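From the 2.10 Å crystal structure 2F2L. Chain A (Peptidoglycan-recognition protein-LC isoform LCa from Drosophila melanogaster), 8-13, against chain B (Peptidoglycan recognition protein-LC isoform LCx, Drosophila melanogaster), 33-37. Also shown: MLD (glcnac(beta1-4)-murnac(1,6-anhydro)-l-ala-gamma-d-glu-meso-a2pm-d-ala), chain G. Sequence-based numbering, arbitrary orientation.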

# COMPACT_ATOMS: atom_id res chain seq x y z
N TRP A 8 5.80 2.92 -0.94
CA TRP A 8 4.37 3.25 -0.70
C TRP A 8 3.51 2.05 -0.29
O TRP A 8 2.28 2.09 -0.29
CB TRP A 8 3.75 4.10 -1.82
CG TRP A 8 3.72 3.54 -3.22
CD1 TRP A 8 4.61 3.79 -4.22
CD2 TRP A 8 2.69 2.73 -3.80
NE1 TRP A 8 4.22 3.16 -5.39
CE2 TRP A 8 3.05 2.49 -5.15
CE3 TRP A 8 1.50 2.16 -3.31
CZ2 TRP A 8 2.25 1.70 -6.01
CZ3 TRP A 8 0.73 1.38 -4.15
CH2 TRP A 8 1.10 1.17 -5.49
N LEU A 9 4.18 0.98 0.14
CA LEU A 9 3.51 -0.17 0.72
C LEU A 9 2.66 -0.91 -0.31
O LEU A 9 1.67 -1.54 0.02
CB LEU A 9 2.68 0.29 1.93
CG LEU A 9 2.54 -0.56 3.18
CD1 LEU A 9 3.89 -1.13 3.63
CD2 LEU A 9 1.92 0.27 4.30
N ALA A 10 3.09 -0.85 -1.57
CA ALA A 10 2.37 -1.49 -2.65
C ALA A 10 2.12 -2.98 -2.38
O ALA A 10 3.03 -3.73 -1.99
CB ALA A 10 3.14 -1.32 -3.97
N GLN A 11 0.88 -3.38 -2.59
CA GLN A 11 0.47 -4.78 -2.65
C GLN A 11 1.07 -5.39 -3.92
O GLN A 11 1.06 -4.74 -4.97
CB GLN A 11 -1.06 -4.81 -2.74
CG GLN A 11 -1.70 -6.07 -2.33
CD GLN A 11 -3.22 -5.96 -2.30
OE1 GLN A 11 -3.78 -5.01 -1.73
NE2 GLN A 11 -3.89 -6.95 -2.88
N PRO A 12 1.62 -6.61 -3.83
CA PRO A 12 2.10 -7.20 -5.07
C PRO A 12 0.91 -7.48 -6.01
O PRO A 12 -0.19 -7.71 -5.52
CB PRO A 12 2.73 -8.52 -4.60
CG PRO A 12 2.08 -8.80 -3.33
CD PRO A 12 1.85 -7.49 -2.69
N PRO A 13 1.12 -7.38 -7.34
CA PRO A 13 0.05 -7.66 -8.30
C PRO A 13 -0.61 -9.01 -8.11
O PRO A 13 0.03 -9.99 -7.68
CB PRO A 13 0.78 -7.63 -9.65
CG PRO A 13 1.91 -6.74 -9.43
CD PRO A 13 2.35 -6.96 -8.01
N THR B 33 -0.30 -7.18 6.39
CA THR B 33 0.10 -5.82 6.04
C THR B 33 -0.39 -5.37 4.68
O THR B 33 -0.38 -4.17 4.40
CB THR B 33 1.66 -5.63 6.07
OG1 THR B 33 2.27 -6.47 5.09
CG2 THR B 33 2.23 -5.86 7.47
N ALA B 34 -0.79 -6.33 3.84
CA ALA B 34 -1.20 -6.10 2.44
C ALA B 34 -0.12 -5.42 1.57
O ALA B 34 -0.42 -4.69 0.60
CB ALA B 34 -2.51 -5.35 2.37
N ALA B 35 1.13 -5.70 1.90
CA ALA B 35 2.26 -5.27 1.09
C ALA B 35 3.12 -6.50 0.81
O ALA B 35 2.63 -7.63 0.93
CB ALA B 35 3.02 -4.14 1.79
N GLU B 36 4.36 -6.31 0.38
CA GLU B 36 5.19 -7.44 -0.02
C GLU B 36 5.67 -8.18 1.24
O GLU B 36 5.82 -7.58 2.28
CB GLU B 36 6.35 -7.00 -0.93
CG GLU B 36 7.11 -8.17 -1.55
CD GLU B 36 8.22 -7.77 -2.54
OE1 GLU B 36 8.29 -6.59 -2.98
OE2 GLU B 36 9.03 -8.67 -2.86
N GLY B 37 5.85 -9.49 1.15
CA GLY B 37 6.46 -10.29 2.21
C GLY B 37 7.96 -10.18 2.20
O GLY B 37 8.52 -9.32 1.52
CAA MLD G . -5.73 -6.71 0.86
CAB MLD G . -6.37 -5.98 2.03
OAC MLD G . -6.33 -6.45 3.16
N2 MLD G . -6.95 -4.83 1.72
C2 MLD G . -7.66 -3.98 2.67
C3 MLD G . -9.04 -3.69 2.08
O3 MLD G . -9.80 -4.89 1.85
C4 MLD G . -9.80 -2.68 2.93
O4 MLD G . -10.97 -2.33 2.21
C5 MLD G . -8.94 -1.43 3.12
C6 MLD G . -9.51 -0.35 4.06
O6 MLD G . -8.69 0.85 3.94
O5 MLD G . -7.72 -1.83 3.75
C1 MLD G . -6.91 -2.67 2.89
O1 MLD G . -5.71 -2.95 3.56
CA4 MLD G . -4.84 -1.80 3.61
CA5 MLD G . -4.14 -1.42 2.30
OA5 MLD G . -2.68 -1.46 2.37
CA6 MLD G . -4.40 0.05 2.26
OA6 MLD G . -3.40 0.59 3.10
CA1 MLD G . -2.44 -0.47 3.39
CA2 MLD G . -2.77 -1.05 4.77
NAD MLD G . -1.55 -1.60 5.39
CAE MLD G . -1.11 -1.22 6.57
CAF MLD G . 0.17 -1.91 7.01
OAG MLD G . -1.68 -0.40 7.29
CA3 MLD G . -3.81 -2.16 4.67
OAH MLD G . -4.52 -2.37 5.94
CAI MLD G . -4.04 -3.49 6.71
CAJ MLD G . -4.75 -4.78 6.39
CAL MLD G . -4.24 -3.19 8.21
OAM MLD G . -3.94 -4.07 9.01
N MLD G . -4.70 -2.00 8.58
CA MLD G . -4.90 -1.58 9.97
CB MLD G . -3.57 -0.96 10.41
C MLD G . -5.99 -0.50 9.98
O MLD G . -5.89 0.48 9.23
NAN MLD G . -7.01 -0.73 10.80
CAO MLD G . -8.17 0.15 10.99
CAP MLD G . -9.51 -0.66 10.93
OBA MLD G . -10.48 -0.12 11.45
OAQ MLD G . -9.54 -1.81 10.41
CBB MLD G . -8.13 0.72 12.40
CBC MLD G . -7.01 1.71 12.67
CBD MLD G . -7.16 2.26 14.10
OBE MLD G . -7.74 1.62 14.98
NBF MLD G . -6.63 3.45 14.30
CBG MLD G . -6.69 4.12 15.60
CBH MLD G . -8.15 4.51 15.93
OBI MLD G . -8.87 5.02 15.08
NBJ MLD G . -8.55 4.21 17.16
CBK MLD G . -9.90 4.52 17.69
CBL MLD G . -9.73 5.36 18.96
CBM MLD G . -10.73 3.27 18.05
OBO MLD G . -10.12 2.21 18.34
OBN MLD G . -11.98 3.42 18.04
CBP MLD G . -5.75 5.34 15.57
CBQ MLD G . -5.44 5.86 16.98
CBR MLD G . -4.39 6.98 16.93
CBS MLD G . -3.65 7.16 18.26
CBT MLD G . -2.68 5.99 18.47
OBV MLD G . -1.66 5.98 17.76
OBU MLD G . -2.98 5.13 19.33
NBW MLD G . -4.62 7.22 19.36
O HOH W 1 5.55 -3.61 -0.64

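Two loop segments meet here, neither with regular helix or strand. No direct hydrogen bond joins them, and the contact buries 266 Å² in all. The nearest CA atoms across the contact are those of Gln A11 and Ala B35, 4.2 Å apart.

Ala B35 is the centre of the contact and loses the most surface. CB of Ala B35 lies 3.4 Å from O of Leu A9 and 3.6 Å from CD1 of Leu A9. The second approach is an apolar contact between methyl groups. CA of Ala B35 also faces O of Ala A10 at 3.5 Å, with an angle of 136° at the hydrogen. This is a CA-H...O contact, much weaker than a conventional hydrogen bond.

A water completes the link at Ala A10. It donates to O of Ala A10 at 2.9 Å and accepts from N of Glu B36 at 3.1 Å. The carbonyl and the amide are thus bridged by solvent. The side chain of Ala A10 points away, so this residue meets chain B through its backbone.

Leu A9 and Ala B34 each give up 45 Å². The carbonyl of Ala B34 turns to chain A, with its O 3.4 Å from CA of Gln A11. Further along, CD of Pro A12 packs 3.7 Å from O of Ala B35. The proline nitrogen carries no hydrogen, so it cannot donate to that carbonyl.

The ligand MLD borders both stretches. Its NAD donates a hydrogen bond to O of Thr B33 at 3.0 Å. Its methyl CAA lies 3.8 Å from CB of Ala B34 and 3.7 Å from OE1 of Gln A11. Its other acetyl methyl, CAF, lies 3.9 Å from CD2 of Leu A9. The ligand therefore touches both proteins beside their shared contact.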